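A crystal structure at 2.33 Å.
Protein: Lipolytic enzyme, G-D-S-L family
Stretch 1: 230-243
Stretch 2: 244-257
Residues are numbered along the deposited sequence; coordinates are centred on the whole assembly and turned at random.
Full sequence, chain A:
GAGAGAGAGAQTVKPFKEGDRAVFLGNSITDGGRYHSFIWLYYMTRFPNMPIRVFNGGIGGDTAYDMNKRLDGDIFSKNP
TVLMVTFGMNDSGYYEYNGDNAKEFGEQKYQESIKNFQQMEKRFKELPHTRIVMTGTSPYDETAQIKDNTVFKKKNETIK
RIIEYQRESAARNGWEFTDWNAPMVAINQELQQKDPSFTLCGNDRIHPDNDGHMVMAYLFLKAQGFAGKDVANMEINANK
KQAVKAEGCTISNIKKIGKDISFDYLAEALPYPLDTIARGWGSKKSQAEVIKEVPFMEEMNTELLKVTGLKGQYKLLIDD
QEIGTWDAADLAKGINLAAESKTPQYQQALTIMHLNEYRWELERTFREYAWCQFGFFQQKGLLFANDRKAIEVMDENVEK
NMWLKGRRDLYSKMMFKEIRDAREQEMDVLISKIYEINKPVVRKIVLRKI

Stretch 1 230-243: DVANMEINANKKQA
Stretch 2 (244-257) VKAEGCTISNIKKI

How does the backbone fold the two stretches together? Strand 232-237 runs out, a turn follows, and 245-247 returns antiparallel to it at 165°, their axes 4.3 Å apart at closest. Asn233 pairs with Glu247, Met234 with Ala246 and Glu235 with Lys245. Asn233 N to Glu247 O and Glu247 N to Asn233 O are both 2.9 Å hydrogen bonds; Glu235 N to Lys245 O is 2.8 Å and Lys245 N to Glu235 O 3.0 Å. The chain turns a corner at Val244 (phi/psi -78/-37), whose N adds a weak 2.6 Å bond to Glu235 O.

What shapes the turn and the bend beyond Glu247? Lys241 N bonds Asn237 O at 3.0 Å, and Lys241 takes a positive phi (70/23). Gly248 (68/21) also has positive phi, which favours glycine; a CB there would lie only 3.2 Å from Val231 O. Strand 249-257 then heads at 22° to 232-237, its axis 7.9 Å away at closest.

Which bumps fill the hollow between these layers? Ile251 (m, m) points toward the first stretch and is met by three side chains: Met234 (chi1 p, chi2 t) sets its SD 3.8 Å from Ile251 CD1, Ile236 (m, p) brings CG1 to 4.1 Å from Ile251 CG2, and Ala243 CB lies 3.7 Å from Ile251 CB. Met234 CB also lies 4.1 Å from Cys249 SG. Ile254 (m, t) likewise points inward, its CD1 4.3 Å from Ile236 CG1 and 3.5 Å from Ala243 N.

How do polar chains finish the contact? On the sheet face bearing Asn233, Glu235, Lys245 and Glu247, Glu235 CB packs 3.5 Å from Lys245 CB; Glu235 OE1 and Lys245 NZ remain 4.5 Å apart, beyond a salt bridge. Lys256 reaches the turn, its NZ donating to Ala238 O at 3.1 Å.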

# COMPACT_ATOMS: atom_id res chain seq x y z
N ASP A 230 0.43 -9.93 15.95
CA ASP A 230 -0.98 -10.27 15.92
C ASP A 230 -1.82 -9.03 16.15
O ASP A 230 -1.44 -8.12 16.90
CB ASP A 230 -1.31 -11.28 17.02
CG ASP A 230 -0.98 -12.70 16.62
OD1 ASP A 230 -0.80 -12.97 15.43
OD2 ASP A 230 -0.88 -13.55 17.53
N VAL A 231 -3.01 -9.01 15.54
CA VAL A 231 -3.99 -7.99 15.87
C VAL A 231 -4.32 -8.05 17.35
O VAL A 231 -4.20 -7.06 18.08
CB VAL A 231 -5.25 -8.17 15.01
CG1 VAL A 231 -6.29 -7.11 15.37
CG2 VAL A 231 -4.91 -8.15 13.52
N ALA A 232 -4.70 -9.24 17.81
CA ALA A 232 -4.91 -9.53 19.22
C ALA A 232 -4.86 -11.04 19.37
O ALA A 232 -5.09 -11.79 18.42
CB ALA A 232 -6.22 -8.95 19.75
N ASN A 233 -4.55 -11.49 20.58
CA ASN A 233 -4.41 -12.92 20.86
C ASN A 233 -5.02 -13.16 22.24
O ASN A 233 -4.43 -12.80 23.26
CB ASN A 233 -2.94 -13.34 20.81
CG ASN A 233 -2.76 -14.84 20.61
OD1 ASN A 233 -3.69 -15.62 20.80
ND2 ASN A 233 -1.55 -15.25 20.24
N MET A 234 -6.23 -13.72 22.26
CA MET A 234 -6.90 -13.97 23.52
C MET A 234 -7.16 -15.46 23.68
O MET A 234 -7.53 -16.15 22.72
CB MET A 234 -8.22 -13.19 23.63
CG MET A 234 -9.28 -13.70 22.69
SD MET A 234 -10.50 -12.45 22.29
CE MET A 234 -10.05 -12.15 20.58
N GLU A 235 -6.95 -15.94 24.90
CA GLU A 235 -7.20 -17.32 25.27
C GLU A 235 -7.98 -17.32 26.57
O GLU A 235 -7.49 -16.82 27.59
CB GLU A 235 -5.91 -18.12 25.45
CG GLU A 235 -6.14 -19.62 25.59
CD GLU A 235 -4.86 -20.40 25.86
OE1 GLU A 235 -3.78 -20.01 25.35
OE2 GLU A 235 -4.94 -21.41 26.58
N ILE A 236 -9.19 -17.88 26.52
CA ILE A 236 -10.09 -18.01 27.67
C ILE A 236 -10.27 -19.49 27.99
O ILE A 236 -10.66 -20.29 27.13
CB ILE A 236 -11.45 -17.36 27.40
CG1 ILE A 236 -11.33 -15.83 27.31
CG2 ILE A 236 -12.48 -17.81 28.42
CD1 ILE A 236 -11.01 -15.29 25.94
N ASN A 237 -10.00 -19.86 29.25
CA ASN A 237 -10.34 -21.19 29.73
C ASN A 237 -11.75 -21.16 30.32
O ASN A 237 -12.01 -20.45 31.29
CB ASN A 237 -9.30 -21.68 30.74
CG ASN A 237 -9.65 -23.05 31.31
OD1 ASN A 237 -10.65 -23.20 32.02
ND2 ASN A 237 -8.88 -24.07 30.93
N ALA A 238 -12.64 -21.96 29.73
CA ALA A 238 -14.04 -21.91 30.11
C ALA A 238 -14.28 -22.43 31.53
O ALA A 238 -15.13 -21.89 32.24
CB ALA A 238 -14.89 -22.69 29.11
N ASN A 239 -13.51 -23.42 31.97
CA ASN A 239 -13.76 -23.97 33.29
C ASN A 239 -13.19 -23.11 34.42
O ASN A 239 -13.67 -23.21 35.55
CB ASN A 239 -13.16 -25.38 33.39
CG ASN A 239 -13.64 -26.30 32.28
OD1 ASN A 239 -12.85 -27.02 31.68
ND2 ASN A 239 -14.95 -26.28 32.00
N LYS A 240 -12.25 -22.22 34.13
CA LYS A 240 -11.65 -21.40 35.17
C LYS A 240 -12.23 -19.99 35.19
O LYS A 240 -12.19 -19.33 36.23
CB LYS A 240 -10.13 -21.34 35.00
CG LYS A 240 -9.43 -22.66 35.37
CD LYS A 240 -7.96 -22.47 35.73
CE LYS A 240 -7.05 -22.41 34.51
NZ LYS A 240 -5.61 -22.58 34.89
N LYS A 241 -12.76 -19.53 34.06
CA LYS A 241 -13.41 -18.23 33.97
C LYS A 241 -12.45 -17.05 34.10
O LYS A 241 -12.85 -15.95 34.49
CB LYS A 241 -14.56 -18.13 34.98
CG LYS A 241 -15.84 -18.78 34.49
CD LYS A 241 -17.02 -18.31 35.31
CE LYS A 241 -16.89 -16.81 35.57
NZ LYS A 241 -17.91 -16.25 36.49
N GLN A 242 -11.17 -17.25 33.81
CA GLN A 242 -10.25 -16.13 33.69
C GLN A 242 -9.56 -16.23 32.34
O GLN A 242 -9.59 -17.27 31.68
CB GLN A 242 -9.22 -16.07 34.84
CG GLN A 242 -9.57 -15.05 35.95
CD GLN A 242 -8.37 -14.26 36.48
OE1 GLN A 242 -8.17 -14.16 37.70
NE2 GLN A 242 -7.58 -13.69 35.58
N ALA A 243 -8.99 -15.12 31.89
CA ALA A 243 -8.32 -15.12 30.60
C ALA A 243 -6.91 -15.64 30.77
O ALA A 243 -6.16 -15.14 31.61
CB ALA A 243 -8.30 -13.71 30.00
N VAL A 244 -6.55 -16.65 29.98
CA VAL A 244 -5.18 -17.15 30.00
C VAL A 244 -4.27 -16.23 29.21
O VAL A 244 -3.12 -15.99 29.60
CB VAL A 244 -5.12 -18.59 29.47
CG1 VAL A 244 -3.67 -19.07 29.34
CG2 VAL A 244 -5.91 -19.52 30.38
N LYS A 245 -4.77 -15.68 28.12
CA LYS A 245 -3.97 -14.82 27.27
C LYS A 245 -4.81 -13.62 26.85
O LYS A 245 -5.97 -13.78 26.44
CB LYS A 245 -3.51 -15.60 26.03
CG LYS A 245 -2.16 -15.24 25.46
CD LYS A 245 -1.83 -16.19 24.31
CE LYS A 245 -0.66 -17.12 24.64
NZ LYS A 245 -0.22 -17.91 23.45
N ALA A 246 -4.23 -12.42 26.96
CA ALA A 246 -4.91 -11.20 26.56
C ALA A 246 -3.87 -10.25 25.97
O ALA A 246 -3.53 -9.21 26.53
CB ALA A 246 -5.65 -10.56 27.74
N GLU A 247 -3.32 -10.65 24.82
CA GLU A 247 -2.30 -9.89 24.12
C GLU A 247 -2.98 -8.89 23.18
O GLU A 247 -3.82 -9.28 22.36
CB GLU A 247 -1.37 -10.83 23.35
CG GLU A 247 -0.53 -11.71 24.25
CD GLU A 247 0.16 -12.85 23.52
OE1 GLU A 247 0.87 -13.63 24.19
OE2 GLU A 247 -0.07 -13.03 22.31
N GLY A 248 -2.62 -7.62 23.32
CA GLY A 248 -3.22 -6.59 22.51
C GLY A 248 -4.68 -6.35 22.80
O GLY A 248 -5.39 -5.81 21.95
N CYS A 249 -5.15 -6.74 23.98
CA CYS A 249 -6.54 -6.54 24.33
C CYS A 249 -6.71 -6.63 25.84
O CYS A 249 -5.77 -6.93 26.59
CB CYS A 249 -7.45 -7.56 23.63
SG CYS A 249 -7.04 -9.28 24.01
N THR A 250 -7.93 -6.34 26.28
CA THR A 250 -8.37 -6.54 27.65
C THR A 250 -9.58 -7.47 27.61
O THR A 250 -10.53 -7.22 26.87
CB THR A 250 -8.71 -5.20 28.31
OG1 THR A 250 -7.52 -4.38 28.40
CG2 THR A 250 -9.25 -5.41 29.71
N ILE A 251 -9.51 -8.58 28.36
CA ILE A 251 -10.63 -9.51 28.54
C ILE A 251 -11.21 -9.28 29.93
O ILE A 251 -10.47 -9.22 30.92
CB ILE A 251 -10.20 -10.98 28.37
CG1 ILE A 251 -9.57 -11.24 26.99
CG2 ILE A 251 -11.38 -11.93 28.62
CD1 ILE A 251 -10.50 -10.97 25.84
N SER A 252 -12.53 -9.16 30.02
CA SER A 252 -13.14 -8.98 31.33
C SER A 252 -14.57 -9.52 31.30
O SER A 252 -15.06 -9.96 30.26
CB SER A 252 -13.09 -7.51 31.77
OG SER A 252 -13.89 -6.69 30.95
N ASN A 253 -15.22 -9.50 32.46
CA ASN A 253 -16.60 -9.96 32.61
C ASN A 253 -16.85 -11.33 31.98
O ASN A 253 -17.88 -11.57 31.34
CB ASN A 253 -17.55 -8.92 32.01
CG ASN A 253 -18.97 -9.07 32.50
OD1 ASN A 253 -19.26 -9.90 33.35
ND2 ASN A 253 -19.87 -8.27 31.95
N ILE A 254 -15.93 -12.26 32.22
CA ILE A 254 -16.15 -13.64 31.81
C ILE A 254 -17.29 -14.21 32.64
O ILE A 254 -17.24 -14.21 33.87
CB ILE A 254 -14.87 -14.47 31.96
CG1 ILE A 254 -13.70 -13.75 31.30
CG2 ILE A 254 -15.07 -15.87 31.41
CD1 ILE A 254 -12.41 -14.54 31.28
N LYS A 255 -18.33 -14.69 31.96
CA LYS A 255 -19.50 -15.23 32.63
C LYS A 255 -19.90 -16.54 31.96
O LYS A 255 -19.72 -16.71 30.74
CB LYS A 255 -20.66 -14.23 32.59
CG LYS A 255 -20.40 -13.00 33.43
CD LYS A 255 -20.31 -13.33 34.91
CE LYS A 255 -20.05 -12.07 35.76
NZ LYS A 255 -19.15 -12.34 36.93
N LYS A 256 -20.44 -17.45 32.76
CA LYS A 256 -20.92 -18.75 32.29
C LYS A 256 -22.37 -18.90 32.69
O LYS A 256 -22.72 -18.73 33.86
CB LYS A 256 -20.09 -19.89 32.85
CG LYS A 256 -19.47 -20.75 31.78
CD LYS A 256 -18.18 -21.37 32.29
CE LYS A 256 -18.31 -22.88 32.46
NZ LYS A 256 -17.51 -23.39 33.62
N ILE A 257 -23.23 -19.17 31.72
CA ILE A 257 -24.66 -19.29 31.93
C ILE A 257 -25.09 -20.61 31.30
O ILE A 257 -25.13 -20.73 30.07
CB ILE A 257 -25.43 -18.09 31.34
CG1 ILE A 257 -24.97 -16.77 31.97
CG2 ILE A 257 -26.92 -18.22 31.54
CD1 ILE A 257 -25.05 -15.55 31.04
O HOH W 1 -5.83 -5.50 19.25